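Side-chain contacts in MIP07328p (Drosophila melanogaster, PDB 6FKK), which probably acts as an axon guidance cue, a transmembrane semaphorin with chemorepellent activity that binds semaphorin receptors through its extracellular sema domain: residues 85-90 against 149-154; 27-32 against 450-455; 419-424 against 522-527; 370-375 against 431-436. One frame throughout, in Å; residues are numbered along the deposited sequence.

Interaction 1: residues 85-90 against 149-154. With NAG (2-acetamido-2-deoxy-beta-D-glucopyranose), chain E.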
loop_
_atom_site.group_PDB
_atom_site.type_symbol
_atom_site.label_atom_id
_atom_site.label_comp_id
_atom_site.label_asym_id
_atom_site.label_seq_id
_atom_site.Cartn_x
_atom_site.Cartn_y
_atom_site.Cartn_z
ATOM N N TYR A 85 -18.167 -8.865 7.248
ATOM C CA TYR A 85 -17.417 -7.962 6.384
ATOM C C TYR A 85 -16.506 -8.793 5.493
ATOM O O TYR A 85 -15.573 -9.440 5.979
ATOM C CB TYR A 85 -16.615 -6.962 7.213
ATOM C CG TYR A 85 -17.466 -6.050 8.069
ATOM C CD1 TYR A 85 -17.855 -6.428 9.348
ATOM C CD2 TYR A 85 -17.879 -4.810 7.599
ATOM C CE1 TYR A 85 -18.635 -5.598 10.132
ATOM C CE2 TYR A 85 -18.656 -3.973 8.376
ATOM C CZ TYR A 85 -19.033 -4.372 9.640
ATOM O OH TYR A 85 -19.809 -3.538 10.414
ATOM N N LEU A 86 -16.775 -8.784 4.190
ATOM C CA LEU A 86 -15.948 -9.534 3.255
ATOM C C LEU A 86 -14.620 -8.816 3.048
ATOM O O LEU A 86 -14.589 -7.604 2.805
ATOM C CB LEU A 86 -16.674 -9.716 1.920
ATOM C CG LEU A 86 -17.745 -10.810 1.881
ATOM C CD1 LEU A 86 -19.047 -10.351 2.525
ATOM C CD2 LEU A 86 -17.985 -11.274 0.454
ATOM N N ARG A 87 -13.523 -9.565 3.151
ATOM C CA ARG A 87 -12.196 -8.963 3.159
ATOM C C ARG A 87 -11.166 -9.684 2.300
ATOM O O ARG A 87 -10.040 -9.188 2.189
ATOM C CB ARG A 87 -11.665 -8.880 4.600
ATOM C CG ARG A 87 -12.324 -7.807 5.450
ATOM C CD ARG A 87 -11.914 -6.421 4.983
ATOM N NE ARG A 87 -12.489 -5.364 5.809
ATOM C CZ ARG A 87 -13.605 -4.708 5.512
ATOM N NH1 ARG A 87 -14.273 -4.999 4.404
ATOM N NH2 ARG A 87 -14.051 -3.757 6.322
ATOM N N VAL A 88 -11.494 -10.829 1.703
ATOM C CA VAL A 88 -10.526 -11.610 0.934
ATOM C C VAL A 88 -11.189 -12.084 -0.351
ATOM O O VAL A 88 -12.223 -12.760 -0.307
ATOM C CB VAL A 88 -9.987 -12.817 1.725
ATOM C CG1 VAL A 88 -9.056 -13.644 0.855
ATOM C CG2 VAL A 88 -9.273 -12.361 2.987
ATOM N N TYR A 89 -10.594 -11.740 -1.493
ATOM C CA TYR A 89 -11.035 -12.224 -2.793
ATOM C C TYR A 89 -9.834 -12.700 -3.595
ATOM O O TYR A 89 -8.766 -12.082 -3.559
ATOM C CB TYR A 89 -11.787 -11.143 -3.585
ATOM C CG TYR A 89 -11.908 -11.460 -5.064
ATOM C CD1 TYR A 89 -12.822 -12.401 -5.521
ATOM C CD2 TYR A 89 -11.101 -10.824 -6.000
ATOM C CE1 TYR A 89 -12.930 -12.697 -6.870
ATOM C CE2 TYR A 89 -11.203 -11.115 -7.350
ATOM C CZ TYR A 89 -12.118 -12.052 -7.779
ATOM O OH TYR A 89 -12.222 -12.341 -9.119
ATOM N N ALA A 90 -10.018 -13.798 -4.325
ATOM C CA ALA A 90 -8.968 -14.334 -5.177
ATOM C C ALA A 90 -9.603 -15.174 -6.275
ATOM O O ALA A 90 -10.519 -15.956 -6.013
ATOM C CB ALA A 90 -7.967 -15.173 -4.375
ATOM N N PRO A 149 -13.537 -5.798 10.997
ATOM C CA PRO A 149 -13.349 -4.951 9.809
ATOM C C PRO A 149 -12.160 -4.009 9.902
ATOM O O PRO A 149 -11.892 -3.292 8.930
ATOM C CB PRO A 149 -14.665 -4.160 9.731
ATOM C CG PRO A 149 -15.224 -4.208 11.116
ATOM C CD PRO A 149 -14.839 -5.557 11.642
ATOM N N ALA A 150 -11.448 -3.984 11.027
ATOM C CA ALA A 150 -10.282 -3.123 11.171
ATOM C C ALA A 150 -9.256 -3.427 10.086
ATOM O O ALA A 150 -8.913 -4.587 9.845
ATOM C CB ALA A 150 -9.665 -3.302 12.556
ATOM N N HIS A 151 -8.772 -2.371 9.426
ATOM C CA HIS A 151 -7.817 -2.504 8.325
ATOM C C HIS A 151 -6.388 -2.636 8.863
ATOM O O HIS A 151 -5.498 -1.836 8.574
ATOM C CB HIS A 151 -7.945 -1.322 7.373
ATOM C CG HIS A 151 -9.341 -1.082 6.884
ATOM N ND1 HIS A 151 -9.929 -1.850 5.901
ATOM C CD2 HIS A 151 -10.263 -0.154 7.238
ATOM C CE1 HIS A 151 -11.154 -1.409 5.675
ATOM N NE2 HIS A 151 -11.381 -0.381 6.472
ATOM N N ASN A 152 -6.183 -3.680 9.666
ATOM C CA ASN A 152 -4.879 -3.993 10.236
ATOM C C ASN A 152 -4.189 -5.158 9.538
ATOM O O ASN A 152 -3.023 -5.434 9.839
ATOM C CB ASN A 152 -5.017 -4.317 11.733
ATOM C CG ASN A 152 -5.845 -5.567 11.980
ATOM O OD1 ASN A 152 -6.666 -5.942 11.142
ATOM N ND2 ASN A 152 -5.640 -6.225 13.121
ATOM N N SER A 153 -4.872 -5.841 8.617
ATOM C CA SER A 153 -4.385 -7.085 8.038
ATOM C C SER A 153 -4.501 -7.048 6.520
ATOM O O SER A 153 -5.339 -6.335 5.961
ATOM C CB SER A 153 -5.162 -8.289 8.593
ATOM O OG SER A 153 -6.547 -8.183 8.312
ATOM N N THR A 154 -3.654 -7.838 5.857
ATOM C CA THR A 154 -3.585 -7.874 4.402
ATOM C C THR A 154 -3.360 -9.313 3.947
ATOM O O THR A 154 -3.221 -10.231 4.762
ATOM C CB THR A 154 -2.475 -6.955 3.877
ATOM O OG1 THR A 154 -2.590 -6.828 2.454
ATOM C CG2 THR A 154 -1.105 -7.525 4.222
HETATM C C1 NAG E . -4.723 -5.890 14.180
HETATM C C2 NAG E . -5.560 -5.725 15.464
HETATM C C3 NAG E . -4.669 -5.642 16.705
HETATM C C4 NAG E . -3.674 -6.793 16.739
HETATM C C5 NAG E . -2.881 -6.811 15.442
HETATM C C6 NAG E . -1.887 -7.948 15.370
HETATM C C7 NAG E . -5.997 -3.295 15.317
HETATM C C8 NAG E . -7.061 -2.242 15.236
HETATM N N2 NAG E . -6.433 -4.562 15.378
HETATM O O3 NAG E . -5.488 -5.678 17.868
HETATM O O4 NAG E . -2.784 -6.639 17.838
HETATM O O5 NAG E . -3.786 -6.972 14.341
HETATM O O6 NAG E . -1.309 -8.213 16.641
HETATM O O7 NAG E . -4.802 -3.009 15.324
#
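P149 lays its ring over one face of Y85: its CB stands 3.8 Å from the centroid of the Y85 ring and 14° off the normal, which meets the criteria for a CH-pi contact. P149 CG and CD continue the overlap along the CD1-CE1 side, with P149 CG 3.8 Å from Y85 CE1. The tyrosine hydroxyl is bonded to W80 O. R87 folds at chi2 (-70°), which brings the edge of its guanidinium to P149. R87 NH1 bonds O of the preceding L86 at 3.1 Å, from above the carbonyl plane, while NH2 points in the guanidinium plane at P149 O, a straight but weak bond of 3.4 Å; NH2 also bonds Y27 O more strongly. H151 CE1 lies over a guanidinium face, 3.8 Å from R87 NH2, with the two planes 16° apart, although this histidine is poorly ordered. A methionine in place of R87 would probably leave the P149 and Y27 carbonyls without this donor and take away the guanidinium that H151 CE1 lies over. Further along, N152 ND2 carries an N-linked glycan. R87 and V88 both face C100, a classic beta bulge in an edge strand of a four-stranded antiparallel blade of the sema beta-propeller.

Interaction 2: residues 27-32 against 450-455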
loop_
_atom_site.group_PDB
_atom_site.type_symbol
_atom_site.label_atom_id
_atom_site.label_comp_id
_atom_site.label_asym_id
_atom_site.label_seq_id
_atom_site.Cartn_x
_atom_site.Cartn_y
_atom_site.Cartn_z
ATOM N N TYR A 27 -18.144 0.095 6.039
ATOM C CA TYR A 27 -16.697 -0.108 6.074
ATOM C C TYR A 27 -16.210 -0.782 4.789
ATOM O O TYR A 27 -15.851 -1.959 4.759
ATOM C CB TYR A 27 -16.288 -0.912 7.311
ATOM C CG TYR A 27 -16.408 -0.146 8.607
ATOM C CD1 TYR A 27 -15.562 0.917 8.884
ATOM C CD2 TYR A 27 -17.356 -0.496 9.560
ATOM C CE1 TYR A 27 -15.661 1.618 10.069
ATOM C CE2 TYR A 27 -17.461 0.198 10.749
ATOM C CZ TYR A 27 -16.611 1.254 10.998
ATOM O OH TYR A 27 -16.712 1.948 12.182
ATOM N N PHE A 28 -16.225 0.006 3.716
ATOM C CA PHE A 28 -15.832 -0.497 2.405
ATOM C C PHE A 28 -14.350 -0.861 2.374
ATOM O O PHE A 28 -13.527 -0.286 3.094
ATOM C CB PHE A 28 -16.128 0.542 1.320
ATOM C CG PHE A 28 -17.586 0.662 0.969
ATOM C CD1 PHE A 28 -18.432 -0.427 1.080
ATOM C CD2 PHE A 28 -18.108 1.866 0.527
ATOM C CE1 PHE A 28 -19.773 -0.318 0.757
ATOM C CE2 PHE A 28 -19.449 1.980 0.204
ATOM C CZ PHE A 28 -20.282 0.886 0.320
ATOM N N LYS A 29 -14.018 -1.828 1.521
ATOM C CA LYS A 29 -12.640 -2.244 1.290
ATOM C C LYS A 29 -12.525 -2.754 -0.138
ATOM O O LYS A 29 -13.334 -3.582 -0.566
ATOM C CB LYS A 29 -12.210 -3.331 2.281
ATOM C CG LYS A 29 -10.885 -4.006 1.947
ATOM C CD LYS A 29 -9.688 -3.161 2.356
ATOM C CE LYS A 29 -8.379 -3.873 2.028
ATOM N NZ LYS A 29 -8.298 -5.226 2.654
ATOM N N ILE A 30 -11.531 -2.259 -0.868
ATOM C CA ILE A 30 -11.324 -2.671 -2.252
ATOM C C ILE A 30 -10.625 -4.023 -2.266
ATOM O O ILE A 30 -9.580 -4.203 -1.629
ATOM C CB ILE A 30 -10.514 -1.616 -3.022
ATOM C CG1 ILE A 30 -11.264 -0.281 -3.054
ATOM C CG2 ILE A 30 -10.226 -2.094 -4.436
ATOM C CD1 ILE A 30 -12.599 -0.342 -3.769
ATOM N N LEU A 31 -11.201 -4.980 -2.991
ATOM C CA LEU A 31 -10.663 -6.332 -3.065
ATOM C C LEU A 31 -9.986 -6.651 -4.389
ATOM O O LEU A 31 -9.030 -7.428 -4.404
ATOM C CB LEU A 31 -11.775 -7.359 -2.814
ATOM C CG LEU A 31 -12.485 -7.235 -1.463
ATOM C CD1 LEU A 31 -13.489 -8.361 -1.269
ATOM C CD2 LEU A 31 -11.474 -7.213 -0.328
ATOM N N ASP A 32 -10.454 -6.073 -5.493
ATOM C CA ASP A 32 -9.838 -6.278 -6.796
ATOM C C ASP A 32 -10.287 -5.154 -7.717
ATOM O O ASP A 32 -11.429 -4.696 -7.629
ATOM C CB ASP A 32 -10.216 -7.642 -7.391
ATOM C CG ASP A 32 -9.444 -7.962 -8.658
ATOM O OD1 ASP A 32 -8.222 -8.210 -8.564
ATOM O OD2 ASP A 32 -10.060 -7.966 -9.747
ATOM N N ILE A 450 -9.811 9.360 3.861
ATOM C CA ILE A 450 -9.612 8.624 2.617
ATOM C C ILE A 450 -8.891 7.320 2.935
ATOM O O ILE A 450 -7.758 7.332 3.433
ATOM C CB ILE A 450 -8.825 9.460 1.595
ATOM C CG1 ILE A 450 -9.630 10.698 1.193
ATOM C CG2 ILE A 450 -8.470 8.625 0.373
ATOM C CD1 ILE A 450 -8.932 11.579 0.188
ATOM N N ARG A 451 -9.542 6.195 2.641
ATOM C CA ARG A 451 -8.994 4.879 2.952
ATOM C C ARG A 451 -8.107 4.338 1.833
ATOM O O ARG A 451 -7.015 3.827 2.099
ATOM C CB ARG A 451 -10.135 3.899 3.246
ATOM C CG ARG A 451 -10.959 4.255 4.476
ATOM C CD ARG A 451 -10.173 4.015 5.756
ATOM N NE ARG A 451 -10.976 4.272 6.949
ATOM C CZ ARG A 451 -10.869 5.361 7.704
ATOM N NH1 ARG A 451 -9.985 6.299 7.395
ATOM N NH2 ARG A 451 -11.639 5.511 8.772
ATOM N N GLU A 452 -8.555 4.439 0.583
ATOM C CA GLU A 452 -7.811 3.903 -0.548
ATOM C C GLU A 452 -7.980 4.815 -1.756
ATOM O O GLU A 452 -8.870 5.668 -1.799
ATOM C CB GLU A 452 -8.265 2.479 -0.898
ATOM C CG GLU A 452 -7.750 1.403 0.045
ATOM C CD GLU A 452 -8.535 0.111 -0.069
ATOM O OE1 GLU A 452 -9.768 0.183 -0.248
ATOM O OE2 GLU A 452 -7.920 -0.973 0.019
ATOM N N LEU A 453 -7.107 4.618 -2.744
ATOM C CA LEU A 453 -7.164 5.335 -4.011
ATOM C C LEU A 453 -6.961 4.345 -5.147
ATOM O O LEU A 453 -6.012 3.555 -5.122
ATOM C CB LEU A 453 -6.103 6.439 -4.084
ATOM C CG LEU A 453 -6.264 7.635 -3.146
ATOM C CD1 LEU A 453 -5.159 8.654 -3.386
ATOM C CD2 LEU A 453 -7.632 8.271 -3.321
ATOM N N VAL A 454 -7.850 4.389 -6.135
ATOM C CA VAL A 454 -7.798 3.513 -7.299
ATOM C C VAL A 454 -7.728 4.384 -8.543
ATOM O O VAL A 454 -8.482 5.357 -8.669
ATOM C CB VAL A 454 -9.013 2.570 -7.359
ATOM C CG1 VAL A 454 -8.851 1.567 -8.492
ATOM C CG2 VAL A 454 -9.193 1.860 -6.029
ATOM N N ILE A 455 -6.834 4.030 -9.462
ATOM C CA ILE A 455 -6.570 4.824 -10.652
ATOM C C ILE A 455 -7.003 4.034 -11.878
ATOM O O ILE A 455 -6.566 2.894 -12.079
ATOM C CB ILE A 455 -5.087 5.213 -10.752
ATOM C CG1 ILE A 455 -4.760 6.329 -9.757
ATOM C CG2 ILE A 455 -4.741 5.626 -12.172
ATOM C CD1 ILE A 455 -3.343 6.845 -9.877
#
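I30 and E452 make the one hydrogen bond between the segments, and it joins a backbone to a side chain: I30 N donates to E452 OE1 over 3.1 Å with an N-H...O angle of 159°. OE1 receives it on its syn lone pair, the side of the other carboxylate oxygen. The glutamate gets there because its chain runs extended beyond CG (chi2 163°), spanning the gap between two strands whose axes approach to 8.6 Å and cross at 39°, too far apart for backbone pairing.

The electrostatic component is looser. K29 passes at about a right angle to E452, its CE 3.6 Å from E452 OE2, but K29 NZ stays 5.0 Å from that oxygen, so the opposite charges may attract without forming a salt bridge.

Apolar packing completes the contact. I30 slides past the glutamate in the opposite sense and sets its CG1 4.2 Å from V454 CG2. An alanine in place of E452 would probably leave I30 N without this acceptor, take the negative charge from beside K29, and open a gap between the two strands.

Strand 29-33 begins one four-stranded antiparallel blade of the propeller, and 452-456 is an edge strand of the blade that the N-terminal strand 18-21 completes; I30 also touches V465 of neighbouring strand 461-465, while K29 also packs on R87 of strand 86-91.

Interaction 3: residues 419-424 against 522-527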
loop_
_atom_site.group_PDB
_atom_site.type_symbol
_atom_site.label_atom_id
_atom_site.label_comp_id
_atom_site.label_asym_id
_atom_site.label_seq_id
_atom_site.Cartn_x
_atom_site.Cartn_y
_atom_site.Cartn_z
ATOM N N ILE A 419 4.611 15.706 -8.711
ATOM C CA ILE A 419 5.692 15.004 -9.389
ATOM C C ILE A 419 7.009 15.483 -8.793
ATOM O O ILE A 419 7.066 16.474 -8.065
ATOM C CB ILE A 419 5.677 15.221 -10.917
ATOM C CG1 ILE A 419 5.939 16.691 -11.248
ATOM C CG2 ILE A 419 4.355 14.753 -11.513
ATOM C CD1 ILE A 419 6.107 16.961 -12.726
ATOM N N ASN A 420 8.078 14.760 -9.113
ATOM C CA ASN A 420 9.411 15.075 -8.620
ATOM C C ASN A 420 10.325 15.416 -9.786
ATOM O O ASN A 420 10.262 14.783 -10.845
ATOM C CB ASN A 420 10.001 13.908 -7.822
ATOM C CG ASN A 420 9.280 13.677 -6.510
ATOM O OD1 ASN A 420 8.698 12.616 -6.288
ATOM N ND2 ASN A 420 9.320 14.670 -5.629
ATOM N N ILE A 421 11.172 16.420 -9.586
ATOM C CA ILE A 421 12.173 16.822 -10.567
ATOM C C ILE A 421 13.515 16.894 -9.856
ATOM O O ILE A 421 13.654 17.606 -8.854
ATOM C CB ILE A 421 11.833 18.170 -11.225
ATOM C CG1 ILE A 421 10.611 18.030 -12.136
ATOM C CG2 ILE A 421 13.026 18.699 -12.006
ATOM C CD1 ILE A 421 10.196 19.327 -12.791
ATOM N N LEU A 422 14.496 16.156 -10.364
ATOM C CA LEU A 422 15.830 16.097 -9.778
ATOM C C LEU A 422 16.780 16.910 -10.646
ATOM O O LEU A 422 16.915 16.640 -11.844
ATOM C CB LEU A 422 16.305 14.649 -9.654
ATOM C CG LEU A 422 17.637 14.408 -8.942
ATOM C CD1 LEU A 422 17.558 14.870 -7.498
ATOM C CD2 LEU A 422 18.033 12.941 -9.019
ATOM N N SER A 423 17.434 17.899 -10.043
ATOM C CA SER A 423 18.321 18.806 -10.758
ATOM C C SER A 423 19.768 18.347 -10.638
ATOM O O SER A 423 20.221 17.954 -9.557
ATOM C CB SER A 423 18.180 20.234 -10.227
ATOM O OG SER A 423 18.473 20.292 -8.842
ATOM N N THR A 424 20.491 18.404 -11.754
ATOM C CA THR A 424 21.896 18.020 -11.821
ATOM C C THR A 424 22.742 19.273 -12.012
ATOM O O THR A 424 22.598 19.974 -13.020
ATOM C CB THR A 424 22.145 17.028 -12.957
ATOM O OG1 THR A 424 21.588 15.754 -12.613
ATOM C CG2 THR A 424 23.637 16.874 -13.215
ATOM N N SER A 522 5.498 24.171 -18.910
ATOM C CA SER A 522 6.668 24.526 -18.107
ATOM C C SER A 522 6.554 23.809 -16.766
ATOM O O SER A 522 5.774 24.218 -15.901
ATOM C CB SER A 522 6.775 26.036 -17.924
ATOM O OG SER A 522 7.962 26.376 -17.232
ATOM N N LEU A 523 7.334 22.742 -16.599
ATOM C CA LEU A 523 7.349 21.986 -15.354
ATOM C C LEU A 523 8.527 22.334 -14.458
ATOM O O LEU A 523 8.434 22.148 -13.239
ATOM C CB LEU A 523 7.381 20.480 -15.643
ATOM C CG LEU A 523 6.280 19.899 -16.530
ATOM C CD1 LEU A 523 6.465 18.398 -16.683
ATOM C CD2 LEU A 523 4.913 20.218 -15.959
ATOM N N ASN A 524 9.622 22.834 -15.027
ATOM C CA ASN A 524 10.856 23.107 -14.294
ATOM C C ASN A 524 10.987 24.581 -13.932
ATOM O O ASN A 524 12.071 25.162 -14.036
ATOM C CB ASN A 524 12.058 22.642 -15.112
ATOM C CG ASN A 524 13.295 22.422 -14.263
ATOM O OD1 ASN A 524 13.218 22.384 -13.036
ATOM N ND2 ASN A 524 14.442 22.268 -14.915
ATOM N N SER A 525 9.897 25.210 -13.497
ATOM C CA SER A 525 9.889 26.636 -13.202
ATOM C C SER A 525 8.958 26.900 -12.029
ATOM O O SER A 525 8.337 25.986 -11.478
ATOM C CB SER A 525 9.456 27.450 -14.426
ATOM O OG SER A 525 8.110 27.168 -14.775
ATOM N N THR A 526 8.867 28.170 -11.645
ATOM C CA THR A 526 7.872 28.588 -10.671
ATOM C C THR A 526 6.494 28.603 -11.321
ATOM O O THR A 526 6.360 28.746 -12.540
ATOM C CB THR A 526 8.205 29.976 -10.122
ATOM O OG1 THR A 526 9.625 30.106 -9.980
ATOM C CG2 THR A 526 7.550 30.186 -8.761
ATOM N N LYS A 527 5.458 28.447 -10.494
ATOM C CA LYS A 527 4.098 28.510 -11.019
ATOM C C LYS A 527 3.781 29.891 -11.574
ATOM O O LYS A 527 2.931 30.024 -12.463
ATOM C CB LYS A 527 3.096 28.117 -9.935
ATOM C CG LYS A 527 3.278 26.694 -9.436
ATOM C CD LYS A 527 1.955 26.075 -9.038
ATOM C CE LYS A 527 2.057 24.564 -9.024
ATOM N NZ LYS A 527 0.727 23.914 -9.175
#
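I421 overlaps the backbone and CB of L523: its CD1 methyl lies 3.4 Å from L523 O and 4.2 Å from L523 CB. The reach depends on chi1 of -69°, which puts CG1 opposite the carbonyl carbon, with CD1 carried further out by an extended chi2. The other branch, CG2, meets the side chain of N524, whose OD1 sits 3.8 Å away as the two side chains cross at a slant. That oxygen has its polar partner in K434 NZ, so the methyl lies beside a carbonyl already occupied by a lysine. The contact joins two domains: strand 414-423 belongs to a four-stranded antiparallel blade of the sema beta-propeller, whereas 522-527 is a loop leading into helix 527-533 of the cysteine-rich plexin repeat (PSI) that follows it. Methyl packing extends the junction deeper, where I419 CD1 stands 4.2 Å from L523 CD1. Both of these residues also touch P493, and L523 shares Y403 of strand 402-410 with I421, placing the leucine against the blade as well as its own domain. Within the loop, S522 OG and S525 OG are hydrogen-bonded at 2.6 Å, tying its start to the residue just before the N-cap position T526.

Interaction 4: residues 370-375 against 431-436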
loop_
_atom_site.group_PDB
_atom_site.type_symbol
_atom_site.label_atom_id
_atom_site.label_comp_id
_atom_site.label_asym_id
_atom_site.label_seq_id
_atom_site.Cartn_x
_atom_site.Cartn_y
_atom_site.Cartn_z
ATOM N N ALA A 370 15.551 4.824 1.092
ATOM C CA ALA A 370 14.555 5.342 0.170
ATOM C C ALA A 370 15.220 5.861 -1.096
ATOM O O ALA A 370 16.395 6.242 -1.099
ATOM C CB ALA A 370 13.738 6.456 0.826
ATOM N N VAL A 371 14.453 5.861 -2.188
ATOM C CA VAL A 371 14.935 6.450 -3.430
ATOM C C VAL A 371 15.190 7.933 -3.209
ATOM O O VAL A 371 14.379 8.634 -2.589
ATOM C CB VAL A 371 13.928 6.205 -4.562
ATOM C CG1 VAL A 371 14.264 7.063 -5.771
ATOM C CG2 VAL A 371 13.920 4.735 -4.942
ATOM N N HIS A 372 16.337 8.409 -3.698
ATOM C CA HIS A 372 16.859 9.761 -3.519
ATOM C C HIS A 372 17.309 10.034 -2.089
ATOM O O HIS A 372 17.790 11.139 -1.811
ATOM C CB HIS A 372 15.857 10.847 -3.939
ATOM C CG HIS A 372 15.451 10.771 -5.376
ATOM N ND1 HIS A 372 14.224 11.208 -5.827
ATOM C CD2 HIS A 372 16.112 10.315 -6.467
ATOM C CE1 HIS A 372 14.143 11.020 -7.132
ATOM N NE2 HIS A 372 15.277 10.480 -7.545
ATOM N N GLY A 373 17.170 9.075 -1.174
ATOM C CA GLY A 373 17.644 9.252 0.185
ATOM C C GLY A 373 16.860 10.236 1.021
ATOM O O GLY A 373 17.343 10.664 2.072
ATOM N N ARG A 374 15.660 10.608 0.587
ATOM C CA ARG A 374 14.830 11.559 1.309
ATOM C C ARG A 374 13.390 11.373 0.856
ATOM O O ARG A 374 13.141 10.768 -0.193
ATOM C CB ARG A 374 15.297 13.004 1.066
ATOM C CG ARG A 374 15.346 13.417 -0.394
ATOM C CD ARG A 374 15.490 14.929 -0.542
ATOM N NE ARG A 374 16.624 15.468 0.207
ATOM C CZ ARG A 374 16.519 16.097 1.374
ATOM N NH1 ARG A 374 15.328 16.266 1.934
ATOM N NH2 ARG A 374 17.603 16.556 1.984
ATOM N N PRO A 375 12.422 11.861 1.630
ATOM C CA PRO A 375 11.023 11.741 1.210
ATOM C C PRO A 375 10.745 12.535 -0.056
ATOM O O PRO A 375 11.314 13.604 -0.291
ATOM C CB PRO A 375 10.243 12.311 2.401
ATOM C CG PRO A 375 11.169 12.195 3.557
ATOM C CD PRO A 375 12.538 12.403 2.996
ATOM N N ASP A 431 23.045 17.224 -5.735
ATOM C CA ASP A 431 21.771 17.185 -6.439
ATOM C C ASP A 431 20.652 17.683 -5.535
ATOM O O ASP A 431 20.604 17.361 -4.345
ATOM C CB ASP A 431 21.467 15.763 -6.910
ATOM C CG ASP A 431 22.611 15.150 -7.689
ATOM O OD1 ASP A 431 23.306 15.891 -8.418
ATOM O OD2 ASP A 431 22.819 13.926 -7.567
ATOM N N ARG A 432 19.751 18.479 -6.104
ATOM C CA ARG A 432 18.587 18.977 -5.386
ATOM C C ARG A 432 17.324 18.349 -5.959
ATOM O O ARG A 432 17.077 18.426 -7.168
ATOM C CB ARG A 432 18.495 20.504 -5.458
ATOM C CG ARG A 432 17.295 21.070 -4.709
ATOM C CD ARG A 432 17.223 22.586 -4.798
ATOM N NE ARG A 432 16.041 23.105 -4.114
ATOM C CZ ARG A 432 14.857 23.274 -4.692
ATOM N NH1 ARG A 432 14.694 22.971 -5.972
ATOM N NH2 ARG A 432 13.835 23.749 -3.993
ATOM N N LEU A 433 16.536 17.725 -5.088
ATOM C CA LEU A 433 15.249 17.144 -5.447
ATOM C C LEU A 433 14.145 18.085 -4.991
ATOM O O LEU A 433 14.056 18.410 -3.802
ATOM C CB LEU A 433 15.078 15.768 -4.804
ATOM C CG LEU A 433 13.664 15.183 -4.777
ATOM C CD1 LEU A 433 13.210 14.798 -6.176
ATOM C CD2 LEU A 433 13.600 13.990 -3.840
ATOM N N LYS A 434 13.305 18.521 -5.926
ATOM C CA LYS A 434 12.192 19.397 -5.601
ATOM C C LYS A 434 10.872 18.692 -5.888
ATOM O O LYS A 434 10.811 17.715 -6.639
ATOM C CB LYS A 434 12.271 20.724 -6.370
ATOM C CG LYS A 434 12.115 20.624 -7.876
ATOM C CD LYS A 434 12.195 22.018 -8.492
ATOM C CE LYS A 434 11.942 22.009 -9.992
ATOM N NZ LYS A 434 11.975 23.390 -10.559
ATOM N N THR A 435 9.811 19.201 -5.265
ATOM C CA THR A 435 8.483 18.599 -5.324
ATOM C C THR A 435 7.536 19.575 -6.008
ATOM O O THR A 435 7.205 20.624 -5.446
ATOM C CB THR A 435 7.983 18.243 -3.923
ATOM O OG1 THR A 435 8.890 17.318 -3.310
ATOM C CG2 THR A 435 6.598 17.619 -3.991
ATOM N N VAL A 436 7.103 19.229 -7.219
ATOM C CA VAL A 436 6.176 20.055 -7.985
ATOM C C VAL A 436 4.765 19.610 -7.613
ATOM O O VAL A 436 4.280 18.582 -8.088
ATOM C CB VAL A 436 6.427 19.942 -9.490
ATOM C CG1 VAL A 436 5.461 20.836 -10.257
ATOM C CG2 VAL A 436 7.871 20.292 -9.818
#
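H372 and L433 mark the nearest approach of the two backbones, their CA atoms 7.8 Å apart, a spacing that leaves the contact largely to side chains. The loop doubles back in a type II turn: G373 N bonds A370 O at 2.9 Å, and H372, third in the turn, has a positive phi of 70° with psi near zero. The facing segment is strand 432-436.

Into the loop L433 pushes its isobutyl group, CG held anti to the backbone N (chi1 165°). Its CD2 methyl lies 3.5 Å from H372 ND1, and CD1 3.7 Å from that ND1, the imidazole meeting the leucine obliquely and the two side chains crossing at about a right angle. V371 CG1 sits over a face of the H372 ring. On another flank of CD2 the aliphatic part of R374 runs past in the opposite direction, with R374 CG at 3.9 Å, and P375 O comes within 4.2 Å of L433 CD2.

Strand 432-442 is an edge strand of its four-stranded blade, and L433 also touches N420 of adjacent strand 414-423. P375 packs on strands 251-259 and 298-305, so the leucine links one blade edge to the neighbouring sheet.

Interactions 1 and 2 lie next to each other, centres about 11 Å apart, and touch where Y89 packs on D32; interactions 3 and 4 form a second pair, centres about 12 Å apart, sharing the sheet in which strands 414-423 and 432-442 are neighbours. The pairs sit far apart: interactions 1 and 3 have centres about 39 Å from each other, on opposite sides of the chain's centre. Along the chain, interactions 1 and 4 are nested inside the loop closed by 27-32 against 450-455, while interaction 3 crosses both 2 and 4. Interaction 2 brings together the first and last blades, interaction 4 ties a blade edge to the neighbouring sheet, and interaction 3 couples the sema domain to the plexin repeat.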